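Local coordinates for protein polyketide cyclase / dehydrase and lipid transport (Nitrosospira multiformis, PDB 3P51) that is of unknown function but belongs to the polyketide cyclase/dehydrase and lipid transport family, and so probably binds a hydrophobic ligand, at residues 2-14 against 104-118. Numbering follows the deposited sequence.
Sequences PKVYNSIVVDAPV and DTTFVEWSGSWESAS
Strands 3-10 and 105-116, the first and last strands in chain order of the Bet v 1-like (helix-grip) sheet, pair antiparallel, with nine backbone hydrogen bonds running from Trp114 N to Pro2 O through to Val10 N to Thr106 O. Val10 O accepts twice, from Thr106 N and from Ala12 N, as the chain bends in an inverse gamma turn centred on Asp11. Beyond it, Thr106 OG1 donates to Ala12 O at 2.8 Å, tilted 30° from the carbonyl plane. A water links Val14 N, Asp104 OD2 and Thr105 O, tying the first turn of helix 14-21 to the start of strand 105-116. At the other end the Trp114 indole lies across Pro2: CD sits over the five-membered ring, 4.1 Å from its centroid, in a CH-pi contact, and Val4 CG1 meets the ring edge 3.9 Å from CH2. A serine in place of Trp114 would probably leave Pro2 CD without its CH-pi partner and open a gap beside Val4 CG1. On the opposite face of the sheet, Tyr5 CG stands anti to the backbone N (chi1 177°), carrying OH to Glu109 OE1 at 2.7 Å on its anti side; ring and carboxylate planes are nearly perpendicular. This face meets a second subunit, where Phe107 stacks on its counterpart. Long helix 120-139 covers the Val4, Trp110 and Trp114 face, while strand 88-100 continues the sheet beyond 105-116.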
ATOM      1  N   PRO A   2     -10.859  -8.300  15.139  1.00 36.33           N
ATOM      2  CA  PRO A   2     -11.418  -6.947  15.192  1.00 34.59           C
ATOM      3  C   PRO A   2     -10.341  -5.917  14.911  1.00 39.96           C
ATOM      4  O   PRO A   2      -9.168  -6.269  14.801  1.00 41.70           O
ATOM      5  CB  PRO A   2     -11.885  -6.828  16.637  1.00 34.94           C
ATOM      6  CG  PRO A   2     -12.282  -8.252  16.997  1.00 38.71           C
ATOM      7  CD  PRO A   2     -11.265  -9.120  16.293  1.00 38.80           C
ATOM      8  N   LYS A   3     -10.731  -4.654  14.805  1.00 43.07           N
ATOM      9  CA  LYS A   3      -9.757  -3.604  14.581  1.00 42.38           C
ATOM     10  C   LYS A   3     -10.212  -2.270  15.151  1.00 40.98           C
ATOM     11  O   LYS A   3     -11.397  -2.060  15.417  1.00 43.14           O
ATOM     12  CB  LYS A   3      -9.447  -3.479  13.096  1.00 48.72           C
ATOM     13  CG  LYS A   3     -10.643  -3.215  12.211  1.00 56.88           C
ATOM     14  CD  LYS A   3     -10.236  -3.325  10.742  1.00 60.36           C
ATOM     15  CE  LYS A   3      -9.487  -4.631  10.485  1.00 63.92           C
ATOM     16  NZ  LYS A   3      -8.983  -4.752   9.084  1.00 62.30           N
ATOM     17  N   VAL A   4      -9.255  -1.376  15.359  1.00 35.81           N
ATOM     18  CA  VAL A   4      -9.555  -0.024  15.802  1.00 36.30           C
ATOM     19  C   VAL A   4      -8.778   0.959  14.945  1.00 38.34           C
ATOM     20  O   VAL A   4      -7.754   0.610  14.356  1.00 36.03           O
ATOM     21  CB  VAL A   4      -9.181   0.181  17.271  1.00 35.12           C
ATOM     22  CG1 VAL A   4     -10.113  -0.638  18.168  1.00 37.93           C
ATOM     23  CG2 VAL A   4      -7.710  -0.191  17.502  1.00 31.23           C
ATOM     24  N   TYR A   5      -9.269   2.187  14.864  1.00 40.09           N
ATOM     25  CA  TYR A   5      -8.569   3.217  14.108  1.00 34.09           C
ATOM     26  C   TYR A   5      -8.800   4.543  14.783  1.00 36.62           C
ATOM     27  O   TYR A   5      -9.944   4.947  14.974  1.00 37.16           O
ATOM     28  CB  TYR A   5      -9.083   3.284  12.669  1.00 37.61           C
ATOM     29  CG  TYR A   5      -8.431   4.402  11.866  1.00 33.99           C
ATOM     30  CD1 TYR A   5      -7.234   4.184  11.184  1.00 33.03           C
ATOM     31  CD2 TYR A   5      -9.005   5.666  11.799  1.00 32.37           C
ATOM     32  CE1 TYR A   5      -6.625   5.200  10.444  1.00 33.68           C
ATOM     33  CE2 TYR A   5      -8.413   6.689  11.068  1.00 32.09           C
ATOM     34  CZ  TYR A   5      -7.220   6.450  10.392  1.00 36.21           C
ATOM     35  OH  TYR A   5      -6.612   7.457   9.667  1.00 40.75           O
ATOM     36  N   ASN A   6      -7.719   5.212  15.163  1.00 34.54           N
ATOM     37  CA  ASN A   6      -7.830   6.527  15.779  1.00 32.37           C
ATOM     38  C   ASN A   6      -6.821   7.501  15.200  1.00 34.04           C
ATOM     39  O   ASN A   6      -5.691   7.120  14.877  1.00 37.31           O
ATOM     40  CB  ASN A   6      -7.637   6.423  17.281  1.00 33.77           C
ATOM     41  CG  ASN A   6      -8.733   5.619  17.947  1.00 38.51           C
ATOM     42  OD1 ASN A   6      -9.787   6.157  18.298  1.00 42.92           O
ATOM     43  ND2 ASN A   6      -8.497   4.323  18.113  1.00 35.46           N
ATOM     44  N   SER A   7      -7.223   8.761  15.086  1.00 34.11           N
ATOM     45  CA  SER A   7      -6.369   9.760  14.467  1.00 32.36           C
ATOM     46  C   SER A   7      -6.615  11.147  15.044  1.00 36.43           C
ATOM     47  O   SER A   7      -7.679  11.427  15.603  1.00 35.65           O
ATOM     48  CB  SER A   7      -6.579   9.755  12.950  1.00 34.08           C
ATOM     49  OG  SER A   7      -7.923  10.062  12.615  1.00 35.80           O
ATOM     50  N   ILE A   8      -5.605  12.000  14.930  1.00 37.41           N
ATOM     51  CA  ILE A   8      -5.666  13.376  15.410  1.00 41.26           C
ATOM     52  C   ILE A   8      -4.799  14.259  14.517  1.00 39.88           C
ATOM     53  O   ILE A   8      -3.932  13.761  13.791  1.00 37.91           O
ATOM     54  CB  ILE A   8      -5.084  13.510  16.818  1.00 44.07           C
ATOM     55  CG1 ILE A   8      -3.631  13.031  16.814  1.00 41.81           C
ATOM     56  CG2 ILE A   8      -5.916  12.735  17.832  1.00 44.93           C
ATOM     57  CD1 ILE A   8      -2.902  13.298  18.102  1.00 44.17           C
ATOM     58  N   VAL A   9      -5.037  15.569  14.583  1.00 38.37           N
ATOM     59  CA  VAL A   9      -4.142  16.550  13.979  1.00 37.93           C
ATOM     60  C   VAL A   9      -3.326  17.255  15.061  1.00 45.36           C
ATOM     61  O   VAL A   9      -3.864  17.702  16.066  1.00 50.84           O
ATOM     62  CB  VAL A   9      -4.915  17.579  13.153  1.00 39.03           C
ATOM     63  CG1 VAL A   9      -3.982  18.723  12.699  1.00 38.50           C
ATOM     64  CG2 VAL A   9      -5.546  16.892  11.949  1.00 41.94           C
ATOM     65  N   VAL A  10      -2.018  17.328  14.848  1.00 48.07           N
ATOM     66  CA  VAL A  10      -1.084  17.875  15.827  1.00 49.91           C
ATOM     67  C   VAL A  10      -0.481  19.172  15.277  1.00 52.10           C
ATOM     68  O   VAL A  10       0.028  19.189  14.150  1.00 47.53           O
ATOM     69  CB  VAL A  10       0.053  16.859  16.095  1.00 48.79           C
ATOM     70  CG1 VAL A  10       1.131  17.465  16.937  1.00 50.46           C
ATOM     71  CG2 VAL A  10      -0.491  15.600  16.761  1.00 50.19           C
ATOM     72  N   ASP A  11      -0.536  20.255  16.056  1.00 54.63           N
ATOM     73  CA  ASP A  11      -0.041  21.553  15.582  1.00 57.61           C
ATOM     74  C   ASP A  11       1.484  21.681  15.676  1.00 54.90           C
ATOM     75  O   ASP A  11       2.013  22.449  16.486  1.00 53.43           O
ATOM     76  CB  ASP A  11      -0.724  22.726  16.305  1.00 65.43           C
ATOM     77  CG  ASP A  11      -0.452  24.076  15.627  1.00 72.22           C
ATOM     78  OD1 ASP A  11       0.549  24.189  14.890  1.00 71.80           O
ATOM     79  OD2 ASP A  11      -1.237  25.030  15.821  1.00 77.18           O
ATOM     80  N   ALA A  12       2.177  20.924  14.834  1.00 50.36           N
ATOM     81  CA  ALA A  12       3.626  20.989  14.728  1.00 45.32           C
ATOM     82  C   ALA A  12       4.023  20.377  13.393  1.00 43.21           C
ATOM     83  O   ALA A  12       3.297  19.546  12.847  1.00 42.44           O
ATOM     84  CB  ALA A  12       4.271  20.235  15.861  1.00 45.85           C
ATOM     85  N   PRO A  13       5.170  20.800  12.852  1.00 44.86           N
ATOM     86  CA  PRO A  13       5.582  20.269  11.551  1.00 44.92           C
ATOM     87  C   PRO A  13       5.922  18.793  11.655  1.00 42.37           C
ATOM     88  O   PRO A  13       6.327  18.321  12.720  1.00 40.46           O
ATOM     89  CB  PRO A  13       6.806  21.119  11.181  1.00 44.24           C
ATOM     90  CG  PRO A  13       7.250  21.772  12.433  1.00 49.12           C
ATOM     91  CD  PRO A  13       6.068  21.857  13.349  1.00 47.62           C
ATOM     92  N   VAL A  14       5.732  18.066  10.560  1.00 41.97           N
ATOM     93  CA  VAL A  14       5.858  16.612  10.581  1.00 39.99           C
ATOM     94  C   VAL A  14       7.264  16.160  10.977  1.00 40.81           C
ATOM     95  O   VAL A  14       7.414  15.137  11.639  1.00 43.01           O
ATOM     96  CB  VAL A  14       5.438  15.992   9.229  1.00 37.54           C
ATOM     97  CG1 VAL A  14       6.471  16.308   8.147  1.00 42.88           C
ATOM     98  CG2 VAL A  14       5.218  14.481   9.356  1.00 35.55           C
ATOM     99  N   ASP A 104       1.339  23.322   7.611  1.00 44.48           N
ATOM    100  CA  ASP A 104       2.553  22.732   8.155  1.00 44.90           C
ATOM    101  C   ASP A 104       2.287  22.068   9.495  1.00 43.99           C
ATOM    102  O   ASP A 104       3.060  22.219  10.438  1.00 45.62           O
ATOM    103  CB  ASP A 104       3.634  23.814   8.298  1.00 51.94           C
ATOM    104  CG  ASP A 104       5.028  23.234   8.459  1.00 57.63           C
ATOM    105  OD1 ASP A 104       5.965  24.005   8.773  1.00 57.50           O
ATOM    106  OD2 ASP A 104       5.186  22.006   8.283  1.00 58.02           O
ATOM    107  N   THR A 105       1.181  21.335   9.584  1.00 42.30           N
ATOM    108  CA  THR A 105       0.898  20.557  10.778  1.00 40.88           C
ATOM    109  C   THR A 105       1.044  19.068  10.465  1.00 39.75           C
ATOM    110  O   THR A 105       1.554  18.691   9.400  1.00 36.61           O
ATOM    111  CB  THR A 105      -0.490  20.903  11.361  1.00 42.85           C
ATOM    112  OG1 THR A 105      -1.498  20.701  10.367  1.00 42.44           O
ATOM    113  CG2 THR A 105      -0.524  22.364  11.785  1.00 44.89           C
ATOM    114  N   THR A 106       0.606  18.225  11.391  1.00 43.02           N
ATOM    115  CA  THR A 106       0.804  16.781  11.271  1.00 41.24           C
ATOM    116  C   THR A 106      -0.472  15.998  11.549  1.00 41.31           C
ATOM    117  O   THR A 106      -1.133  16.216  12.557  1.00 43.24           O
ATOM    118  CB  THR A 106       1.892  16.282  12.238  1.00 40.96           C
ATOM    119  OG1 THR A 106       3.127  16.936  11.941  1.00 45.72           O
ATOM    120  CG2 THR A 106       2.086  14.791  12.103  1.00 35.19           C
ATOM    121  N   PHE A 107      -0.809  15.102  10.629  1.00 35.68           N
ATOM    122  CA  PHE A 107      -1.873  14.123  10.816  1.00 35.36           C
ATOM    123  C   PHE A 107      -1.227  12.869  11.387  1.00 34.66           C
ATOM    124  O   PHE A 107      -0.207  12.412  10.880  1.00 35.13           O
ATOM    125  CB  PHE A 107      -2.523  13.814   9.459  1.00 34.13           C
ATOM    126  CG  PHE A 107      -3.546  12.712   9.497  1.00 33.93           C
ATOM    127  CD1 PHE A 107      -4.828  12.956   9.956  1.00 38.15           C
ATOM    128  CD2 PHE A 107      -3.226  11.433   9.051  1.00 32.84           C
ATOM    129  CE1 PHE A 107      -5.781  11.941   9.987  1.00 38.70           C
ATOM    130  CE2 PHE A 107      -4.168  10.410   9.076  1.00 37.56           C
ATOM    131  CZ  PHE A 107      -5.454  10.665   9.542  1.00 39.47           C
ATOM    132  N   VAL A 108      -1.805  12.326  12.453  1.00 34.71           N
ATOM    133  CA  VAL A 108      -1.295  11.100  13.064  1.00 35.01           C
ATOM    134  C   VAL A 108      -2.381  10.031  13.089  1.00 33.59           C
ATOM    135  O   VAL A 108      -3.454  10.256  13.631  1.00 38.24           O
ATOM    136  CB  VAL A 108      -0.845  11.342  14.522  1.00 34.14           C
ATOM    137  CG1 VAL A 108      -0.126  10.115  15.055  1.00 31.63           C
ATOM    138  CG2 VAL A 108       0.059  12.571  14.601  1.00 36.35           C
ATOM    139  N   GLU A 109      -2.110   8.865  12.516  1.00 35.27           N
ATOM    140  CA  GLU A 109      -3.076   7.773  12.582  1.00 30.36           C
ATOM    141  C   GLU A 109      -2.477   6.550  13.266  1.00 30.60           C
ATOM    142  O   GLU A 109      -1.292   6.260  13.128  1.00 32.88           O
ATOM    143  CB  GLU A 109      -3.592   7.403  11.186  1.00 33.11           C
ATOM    144  CG  GLU A 109      -2.500   7.020  10.218  1.00 37.52           C
ATOM    145  CD  GLU A 109      -3.023   6.690   8.830  1.00 40.97           C
ATOM    146  OE1 GLU A 109      -4.255   6.581   8.666  1.00 38.77           O
ATOM    147  OE2 GLU A 109      -2.197   6.545   7.899  1.00 42.13           O
ATOM    148  N   TRP A 110      -3.308   5.846  14.022  1.00 36.26           N
ATOM    149  CA  TRP A 110      -2.882   4.637  14.711  1.00 35.99           C
ATOM    150  C   TRP A 110      -3.945   3.573  14.488  1.00 34.68           C
ATOM    151  O   TRP A 110      -5.103   3.762  14.864  1.00 33.82           O
ATOM    152  CB  TRP A 110      -2.705   4.917  16.201  1.00 38.88           C
ATOM    153  CG  TRP A 110      -1.638   4.094  16.860  1.00 40.36           C
ATOM    154  CD1 TRP A 110      -1.297   2.799  16.577  1.00 34.87           C
ATOM    155  CD2 TRP A 110      -0.762   4.519  17.911  1.00 37.63           C
ATOM    156  NE1 TRP A 110      -0.273   2.390  17.400  1.00 35.43           N
ATOM    157  CE2 TRP A 110       0.075   3.428  18.225  1.00 36.03           C
ATOM    158  CE3 TRP A 110      -0.613   5.713  18.625  1.00 35.88           C
ATOM    159  CZ2 TRP A 110       1.056   3.498  19.219  1.00 37.75           C
ATOM    160  CZ3 TRP A 110       0.365   5.786  19.607  1.00 38.27           C
ATOM    161  CH2 TRP A 110       1.181   4.679  19.898  1.00 40.70           C
ATOM    162  N   SER A 111      -3.547   2.471  13.859  1.00 34.91           N
ATOM    163  CA  SER A 111      -4.435   1.346  13.596  1.00 33.30           C
ATOM    164  C   SER A 111      -4.026   0.132  14.423  1.00 38.97           C
ATOM    165  O   SER A 111      -2.846  -0.079  14.713  1.00 36.06           O
ATOM    166  CB  SER A 111      -4.384   0.943  12.115  1.00 36.92           C
ATOM    167  OG  SER A 111      -4.409   2.069  11.252  1.00 40.16           O
ATOM    168  N   GLY A 112      -5.013  -0.682  14.778  1.00 37.31           N
ATOM    169  CA  GLY A 112      -4.755  -1.925  15.472  1.00 35.92           C
ATOM    170  C   GLY A 112      -5.666  -2.972  14.892  1.00 34.45           C
ATOM    171  O   GLY A 112      -6.822  -2.696  14.574  1.00 36.31           O
ATOM    172  N   SER A 113      -5.157  -4.180  14.726  1.00 36.25           N
ATOM    173  CA  SER A 113      -6.012  -5.265  14.286  1.00 32.78           C
ATOM    174  C   SER A 113      -5.534  -6.568  14.880  1.00 37.10           C
ATOM    175  O   SER A 113      -4.336  -6.750  15.132  1.00 39.31           O
ATOM    176  CB  SER A 113      -6.066  -5.328  12.755  1.00 35.17           C
ATOM    177  OG  SER A 113      -4.778  -5.593  12.216  1.00 43.28           O
ATOM    178  N   TRP A 114      -6.478  -7.472  15.115  1.00 32.97           N
ATOM    179  CA  TRP A 114      -6.169  -8.742  15.738  1.00 33.29           C
ATOM    180  C   TRP A 114      -7.259  -9.751  15.448  1.00 35.72           C
ATOM    181  O   TRP A 114      -8.292  -9.404  14.879  1.00 40.96           O
ATOM    182  CB  TRP A 114      -5.987  -8.565  17.249  1.00 34.98           C
ATOM    183  CG  TRP A 114      -7.199  -8.073  17.977  1.00 34.33           C
ATOM    184  CD1 TRP A 114      -8.105  -8.828  18.652  1.00 35.40           C
ATOM    185  CD2 TRP A 114      -7.622  -6.709  18.121  1.00 30.90           C
ATOM    186  NE1 TRP A 114      -9.075  -8.024  19.210  1.00 37.61           N
ATOM    187  CE2 TRP A 114      -8.797  -6.719  18.898  1.00 35.91           C
ATOM    188  CE3 TRP A 114      -7.116  -5.489  17.679  1.00 31.34           C
ATOM    189  CZ2 TRP A 114      -9.478  -5.550  19.234  1.00 33.44           C
ATOM    190  CZ3 TRP A 114      -7.798  -4.324  18.007  1.00 32.80           C
ATOM    191  CH2 TRP A 114      -8.963  -4.366  18.781  1.00 31.86           C
ATOM    192  N   GLU A 115      -7.008 -11.005  15.815  1.00 33.68           N
ATOM    193  CA  GLU A 115      -7.999 -12.064  15.716  1.00 34.21           C
ATOM    194  C   GLU A 115      -8.445 -12.425  17.119  1.00 40.30           C
ATOM    195  O   GLU A 115      -7.647 -12.411  18.064  1.00 37.80           O
ATOM    196  CB  GLU A 115      -7.412 -13.314  15.037  1.00 38.89           C
ATOM    197  CG  GLU A 115      -6.784 -13.030  13.656  1.00 43.22           C
ATOM    198  CD  GLU A 115      -7.833 -12.829  12.565  1.00 47.57           C
ATOM    199  OE1 GLU A 115      -8.976 -13.303  12.734  1.00 47.91           O
ATOM    200  OE2 GLU A 115      -7.515 -12.207  11.533  1.00 52.95           O
ATOM    201  N   SER A 116      -9.721 -12.765  17.249  1.00 41.66           N
ATOM    202  CA  SER A 116     -10.291 -13.043  18.554  1.00 43.23           C
ATOM    203  C   SER A 116     -11.672 -13.642  18.396  1.00 45.93           C
ATOM    204  O   SER A 116     -12.361 -13.384  17.405  1.00 47.73           O
ATOM    205  CB  SER A 116     -10.405 -11.755  19.367  1.00 45.46           C
ATOM    206  OG  SER A 116     -10.997 -12.018  20.632  1.00 51.83           O
ATOM    207  N   ALA A 117     -12.080 -14.429  19.384  1.00 48.09           N
ATOM    208  CA  ALA A 117     -13.434 -14.946  19.417  1.00 52.21           C
ATOM    209  C   ALA A 117     -14.432 -13.853  19.813  1.00 55.87           C
ATOM    210  O   ALA A 117     -15.636 -14.023  19.633  1.00 60.67           O
ATOM    211  CB  ALA A 117     -13.530 -16.145  20.367  1.00 50.33           C
ATOM    212  N   SER A 118     -13.942 -12.734  20.348  1.00 50.94           N
ATOM    213  CA  SER A 118     -14.836 -11.652  20.768  1.00 57.08           C
ATOM    214  C   SER A 118     -14.344 -10.273  20.359  1.00 57.98           C
ATOM    215  O   SER A 118     -13.234 -10.125  19.840  1.00 61.08           O
ATOM    216  CB  SER A 118     -15.074 -11.681  22.284  1.00 59.08           C
ATOM    217  OG  SER A 118     -13.984 -11.124  22.995  1.00 54.68           O
TER
HETATM  218  O   HOH W   1       4.104  19.258   8.414  1.00 38.76           O